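Local coordinates for hydrolase, haloacid dehalogenase-like family (Porphyromonas gingivalis, PDB 2I6X), which probably acts as a hydrolase of the haloacid dehalogenase superfamily, its substrate not being established, at residues I17-F28 against V79-I90. Sequence-based numbering, arbitrary orientation.
Sequences IHLNREESIRRF and VYDALLGFLEEI
Ala82 CB sits over the centre of the Phe28 ring, 3.6 Å from the centroid and 5° off the normal, a face-on CH-pi contact; Leu83 CD1 meets the same ring at its edge. Phe86 reaches between the strand end and the first helical turn, where Arg21 CA makes an off-centre CH-pi contact and Ser24 CB lies 3.3 Å from Phe86 CD2. Gly85 lets the backbones close to 4.3 Å between its CA and that of Ser24 and, having no side chain, lets Arg27 lie against its CA.

Ser24 OG, set anti to the backbone N (chi1 -170°), donates to Ala82 O from above the carbonyl plane, 2.7 Å away; Gly85 N reaches this oxygen from the opposite face. Arg27 extends past Gly85 CA, which covers one face of its guanidinium, and its NH1 bonds Asp81 O, which lies close to the guanidinium plane (2.8 Å). Arg27 NE bonds Glu23 OE1, a salt bridge that probably steadies the guanidinium.

Along the paired strands, His18 O accepts from both Glu88 N (2.9 Å) and Glu89 N (3.3 Å), the signature of a classic beta bulge. Asn20 N then bonds Phe86 O, where strand 17-19 ends and Asn20 caps helix 21-28.

This antiparallel two-stranded ribbon is consistent with the linkers joining a HAD core to its helical cap: beyond it the helical segments 21-28 and 79-83 run roughly antiparallel (152° between axes), with Ile36 touching Phe28 and Tyr116 of helix 115-121 touching Leu83.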
loop_
_atom_site.group_PDB
_atom_site.type_symbol
_atom_site.label_atom_id
_atom_site.label_comp_id
_atom_site.label_asym_id
_atom_site.label_seq_id
_atom_site.Cartn_x
_atom_site.Cartn_y
_atom_site.Cartn_z
ATOM N N ILE A 17 -2.850 -6.741 3.113
ATOM C CA ILE A 17 -4.292 -6.767 2.948
ATOM C C ILE A 17 -4.550 -7.400 1.594
ATOM O O ILE A 17 -4.107 -6.867 0.564
ATOM C CB ILE A 17 -4.934 -5.334 2.950
ATOM C CG1 ILE A 17 -4.506 -4.524 4.173
ATOM C CG2 ILE A 17 -6.493 -5.410 2.785
ATOM C CD1 ILE A 17 -5.042 -3.099 4.157
ATOM N N HIS A 18 -5.227 -8.549 1.593
ATOM C CA HIS A 18 -5.667 -9.220 0.365
ATOM C C HIS A 18 -6.681 -8.318 -0.313
ATOM O O HIS A 18 -7.593 -7.786 0.344
ATOM C CB HIS A 18 -6.285 -10.600 0.687
ATOM C CG HIS A 18 -6.823 -11.342 -0.508
ATOM N ND1 HIS A 18 -7.671 -12.425 -0.390
ATOM C CD2 HIS A 18 -6.633 -11.167 -1.837
ATOM C CE1 HIS A 18 -7.978 -12.879 -1.593
ATOM N NE2 HIS A 18 -7.364 -12.130 -2.489
ATOM N N LEU A 19 -6.525 -8.159 -1.619
ATOM C CA LEU A 19 -7.356 -7.247 -2.397
ATOM C C LEU A 19 -8.380 -7.933 -3.283
ATOM O O LEU A 19 -8.189 -9.065 -3.716
ATOM C CB LEU A 19 -6.456 -6.365 -3.268
ATOM C CG LEU A 19 -5.435 -5.455 -2.567
ATOM C CD1 LEU A 19 -4.579 -4.683 -3.593
ATOM C CD2 LEU A 19 -6.123 -4.463 -1.611
ATOM N N ASN A 20 -9.460 -7.220 -3.575
ATOM C CA ASN A 20 -10.533 -7.711 -4.433
ATOM C C ASN A 20 -10.996 -6.548 -5.294
ATOM O O ASN A 20 -11.898 -5.797 -4.901
ATOM C CB ASN A 20 -11.698 -8.249 -3.563
ATOM C CG ASN A 20 -12.885 -8.810 -4.383
ATOM O OD1 ASN A 20 -12.902 -8.786 -5.617
ATOM N ND2 ASN A 20 -13.891 -9.322 -3.668
ATOM N N ARG A 21 -10.377 -6.391 -6.463
ATOM C CA ARG A 21 -10.676 -5.239 -7.314
ATOM C C ARG A 21 -12.081 -5.263 -7.917
ATOM O O ARG A 21 -12.695 -4.214 -8.036
ATOM C CB ARG A 21 -9.560 -4.946 -8.349
ATOM C CG ARG A 21 -9.675 -5.535 -9.750
ATOM C CD ARG A 21 -8.394 -5.224 -10.587
ATOM N NE ARG A 21 -8.476 -3.963 -11.349
ATOM C CZ ARG A 21 -8.995 -3.861 -12.583
ATOM N NH1 ARG A 21 -9.027 -2.687 -13.228
ATOM N NH2 ARG A 21 -9.496 -4.946 -13.183
ATOM N N GLU A 22 -12.563 -6.462 -8.251
ATOM C CA GLU A 22 -13.899 -6.692 -8.808
ATOM C C GLU A 22 -14.996 -6.058 -7.943
ATOM O O GLU A 22 -15.924 -5.407 -8.448
ATOM C CB GLU A 22 -14.164 -8.201 -8.938
ATOM C CG GLU A 22 -13.200 -8.975 -9.860
ATOM C CD GLU A 22 -11.796 -9.167 -9.276
ATOM O OE1 GLU A 22 -10.815 -9.066 -10.053
ATOM O OE2 GLU A 22 -11.670 -9.417 -8.054
ATOM N N GLU A 23 -14.870 -6.263 -6.637
ATOM C CA GLU A 23 -15.823 -5.779 -5.655
ATOM C C GLU A 23 -15.846 -4.257 -5.614
ATOM O O GLU A 23 -16.929 -3.636 -5.664
ATOM C CB GLU A 23 -15.516 -6.370 -4.276
ATOM C CG GLU A 23 -16.366 -5.812 -3.138
ATOM C CD GLU A 23 -17.857 -6.005 -3.360
ATOM O OE1 GLU A 23 -18.622 -5.194 -2.795
ATOM O OE2 GLU A 23 -18.262 -6.950 -4.096
ATOM N N SER A 24 -14.666 -3.646 -5.545
ATOM C CA SER A 24 -14.590 -2.197 -5.705
ATOM C C SER A 24 -15.146 -1.735 -7.064
ATOM O O SER A 24 -15.833 -0.722 -7.116
ATOM C CB SER A 24 -13.178 -1.686 -5.487
ATOM O OG SER A 24 -13.164 -0.269 -5.412
ATOM N N ILE A 25 -14.882 -2.470 -8.152
ATOM C CA ILE A 25 -15.485 -2.129 -9.452
ATOM C C ILE A 25 -17.030 -2.145 -9.355
ATOM O O ILE A 25 -17.691 -1.262 -9.908
ATOM C CB ILE A 25 -15.024 -3.049 -10.623
ATOM C CG1 ILE A 25 -13.495 -3.057 -10.810
ATOM C CG2 ILE A 25 -15.728 -2.687 -11.927
ATOM C CD1 ILE A 25 -12.834 -1.717 -11.076
ATOM N N ARG A 26 -17.576 -3.144 -8.657
ATOM C CA ARG A 26 -19.026 -3.292 -8.444
ATOM C C ARG A 26 -19.616 -2.077 -7.710
ATOM O O ARG A 26 -20.628 -1.521 -8.144
ATOM C CB ARG A 26 -19.319 -4.592 -7.670
ATOM C CG ARG A 26 -20.780 -5.022 -7.610
ATOM C CD ARG A 26 -21.049 -5.940 -6.402
ATOM N NE ARG A 26 -21.017 -5.226 -5.113
ATOM C CZ ARG A 26 -21.254 -5.785 -3.923
ATOM N NH1 ARG A 26 -21.197 -5.055 -2.818
ATOM N NH2 ARG A 26 -21.541 -7.081 -3.828
ATOM N N ARG A 27 -18.970 -1.667 -6.618
ATOM C CA ARG A 27 -19.433 -0.536 -5.811
ATOM C C ARG A 27 -19.350 0.799 -6.579
ATOM O O ARG A 27 -20.301 1.611 -6.560
ATOM C CB ARG A 27 -18.673 -0.477 -4.479
ATOM C CG ARG A 27 -18.889 -1.684 -3.569
ATOM C CD ARG A 27 -18.182 -1.501 -2.229
ATOM N NE ARG A 27 -18.231 -2.717 -1.426
ATOM C CZ ARG A 27 -17.917 -2.808 -0.127
ATOM N NH1 ARG A 27 -17.512 -1.740 0.575
ATOM N NH2 ARG A 27 -18.024 -3.988 0.484
ATOM N N PHE A 28 -18.244 0.997 -7.305
ATOM C CA PHE A 28 -18.107 2.182 -8.164
ATOM C C PHE A 28 -19.181 2.302 -9.242
ATOM O O PHE A 28 -19.700 3.393 -9.481
ATOM C CB PHE A 28 -16.710 2.291 -8.762
ATOM C CG PHE A 28 -15.736 2.979 -7.863
ATOM C CD1 PHE A 28 -15.941 4.306 -7.486
ATOM C CD2 PHE A 28 -14.610 2.298 -7.374
ATOM C CE1 PHE A 28 -15.033 4.954 -6.636
ATOM C CE2 PHE A 28 -13.685 2.925 -6.521
ATOM C CZ PHE A 28 -13.892 4.260 -6.155
ATOM N N VAL A 79 -17.454 7.373 -1.827
ATOM C CA VAL A 79 -16.239 6.973 -2.520
ATOM C C VAL A 79 -15.427 6.116 -1.594
ATOM O O VAL A 79 -14.885 5.085 -2.000
ATOM C CB VAL A 79 -15.388 8.205 -3.011
ATOM C CG1 VAL A 79 -14.056 7.742 -3.632
ATOM C CG2 VAL A 79 -16.184 9.031 -3.999
ATOM N N TYR A 80 -15.315 6.575 -0.355
ATOM C CA TYR A 80 -14.695 5.803 0.714
ATOM C C TYR A 80 -15.232 4.347 0.741
ATOM O O TYR A 80 -14.465 3.389 0.709
ATOM C CB TYR A 80 -14.988 6.477 2.059
ATOM C CG TYR A 80 -14.498 5.679 3.225
ATOM C CD1 TYR A 80 -13.242 5.918 3.766
ATOM C CD2 TYR A 80 -15.290 4.666 3.795
ATOM C CE1 TYR A 80 -12.772 5.182 4.855
ATOM C CE2 TYR A 80 -14.825 3.911 4.868
ATOM C CZ TYR A 80 -13.553 4.184 5.394
ATOM O OH TYR A 80 -13.059 3.468 6.466
ATOM N N ASP A 81 -16.557 4.217 0.796
ATOM C CA ASP A 81 -17.232 2.926 0.767
ATOM C C ASP A 81 -16.915 2.058 -0.473
ATOM O O ASP A 81 -16.753 0.838 -0.359
ATOM C CB ASP A 81 -18.736 3.151 0.876
ATOM C CG ASP A 81 -19.522 1.876 0.743
ATOM O OD1 ASP A 81 -19.621 1.128 1.727
ATOM O OD2 ASP A 81 -20.057 1.630 -0.360
ATOM N N ALA A 82 -16.849 2.680 -1.648
ATOM C CA ALA A 82 -16.473 1.965 -2.869
ATOM C C ALA A 82 -15.000 1.555 -2.889
ATOM O O ALA A 82 -14.672 0.426 -3.269
ATOM C CB ALA A 82 -16.814 2.796 -4.102
ATOM N N LEU A 83 -14.109 2.463 -2.499
ATOM C CA LEU A 83 -12.701 2.124 -2.445
ATOM C C LEU A 83 -12.459 1.004 -1.429
ATOM O O LEU A 83 -11.684 0.075 -1.666
ATOM C CB LEU A 83 -11.852 3.358 -2.135
ATOM C CG LEU A 83 -10.853 3.936 -3.166
ATOM C CD1 LEU A 83 -10.593 3.127 -4.462
ATOM C CD2 LEU A 83 -11.161 5.385 -3.460
ATOM N N LEU A 84 -13.142 1.057 -0.299
ATOM C CA LEU A 84 -12.934 0.008 0.684
ATOM C C LEU A 84 -13.449 -1.391 0.256
ATOM O O LEU A 84 -13.159 -2.369 0.933
ATOM C CB LEU A 84 -13.476 0.424 2.049
ATOM C CG LEU A 84 -12.319 0.890 2.927
ATOM C CD1 LEU A 84 -11.708 2.246 2.538
ATOM C CD2 LEU A 84 -12.931 0.966 4.266
ATOM N N GLY A 85 -14.176 -1.467 -0.865
ATOM C CA GLY A 85 -14.543 -2.742 -1.468
ATOM C C GLY A 85 -13.331 -3.554 -1.899
ATOM O O GLY A 85 -13.413 -4.771 -2.008
ATOM N N PHE A 86 -12.226 -2.860 -2.182
ATOM C CA PHE A 86 -10.929 -3.466 -2.464
ATOM C C PHE A 86 -10.401 -4.360 -1.340
ATOM O O PHE A 86 -9.704 -5.340 -1.623
ATOM C CB PHE A 86 -9.869 -2.372 -2.713
ATOM C CG PHE A 86 -9.516 -2.159 -4.161
ATOM C CD1 PHE A 86 -8.672 -3.039 -4.819
ATOM C CD2 PHE A 86 -10.007 -1.050 -4.860
ATOM C CE1 PHE A 86 -8.298 -2.818 -6.165
ATOM C CE2 PHE A 86 -9.665 -0.825 -6.220
ATOM C CZ PHE A 86 -8.810 -1.710 -6.867
ATOM N N LEU A 87 -10.721 -4.028 -0.083
ATOM C CA LEU A 87 -10.042 -4.658 1.053
ATOM C C LEU A 87 -10.757 -5.928 1.514
ATOM O O LEU A 87 -11.674 -5.879 2.337
ATOM C CB LEU A 87 -9.812 -3.669 2.214
ATOM C CG LEU A 87 -9.339 -2.215 2.033
ATOM C CD1 LEU A 87 -8.772 -1.714 3.361
ATOM C CD2 LEU A 87 -8.311 -1.966 0.903
ATOM N N GLU A 88 -10.319 -7.066 0.977
ATOM C CA GLU A 88 -11.009 -8.337 1.171
ATOM C C GLU A 88 -10.603 -9.030 2.466
ATOM O O GLU A 88 -11.432 -9.658 3.109
ATOM C CB GLU A 88 -10.798 -9.241 -0.053
ATOM C CG GLU A 88 -11.793 -10.418 -0.201
ATOM C CD GLU A 88 -11.190 -11.722 0.281
ATOM O OE1 GLU A 88 -11.946 -12.693 0.578
ATOM O OE2 GLU A 88 -9.937 -11.781 0.385
ATOM N N GLU A 89 -9.331 -8.918 2.850
ATOM C CA GLU A 89 -8.883 -9.364 4.165
ATOM C C GLU A 89 -7.686 -8.600 4.710
ATOM O O GLU A 89 -6.621 -8.564 4.087
ATOM C CB GLU A 89 -8.557 -10.864 4.208
ATOM C CG GLU A 89 -7.959 -11.227 5.585
ATOM C CD GLU A 89 -7.712 -12.711 5.838
ATOM O OE1 GLU A 89 -7.158 -13.401 4.948
ATOM O OE2 GLU A 89 -8.041 -13.169 6.962
ATOM N N ILE A 90 -7.860 -8.020 5.888
ATOM C CA ILE A 90 -6.764 -7.447 6.633
ATOM C C ILE A 90 -6.154 -8.573 7.481
ATOM O O ILE A 90 -6.753 -9.032 8.469
ATOM C CB ILE A 90 -7.254 -6.234 7.448
ATOM C CG1 ILE A 90 -7.891 -5.199 6.485
ATOM C CG2 ILE A 90 -6.118 -5.648 8.269
ATOM C CD1 ILE A 90 -8.825 -4.151 7.112
#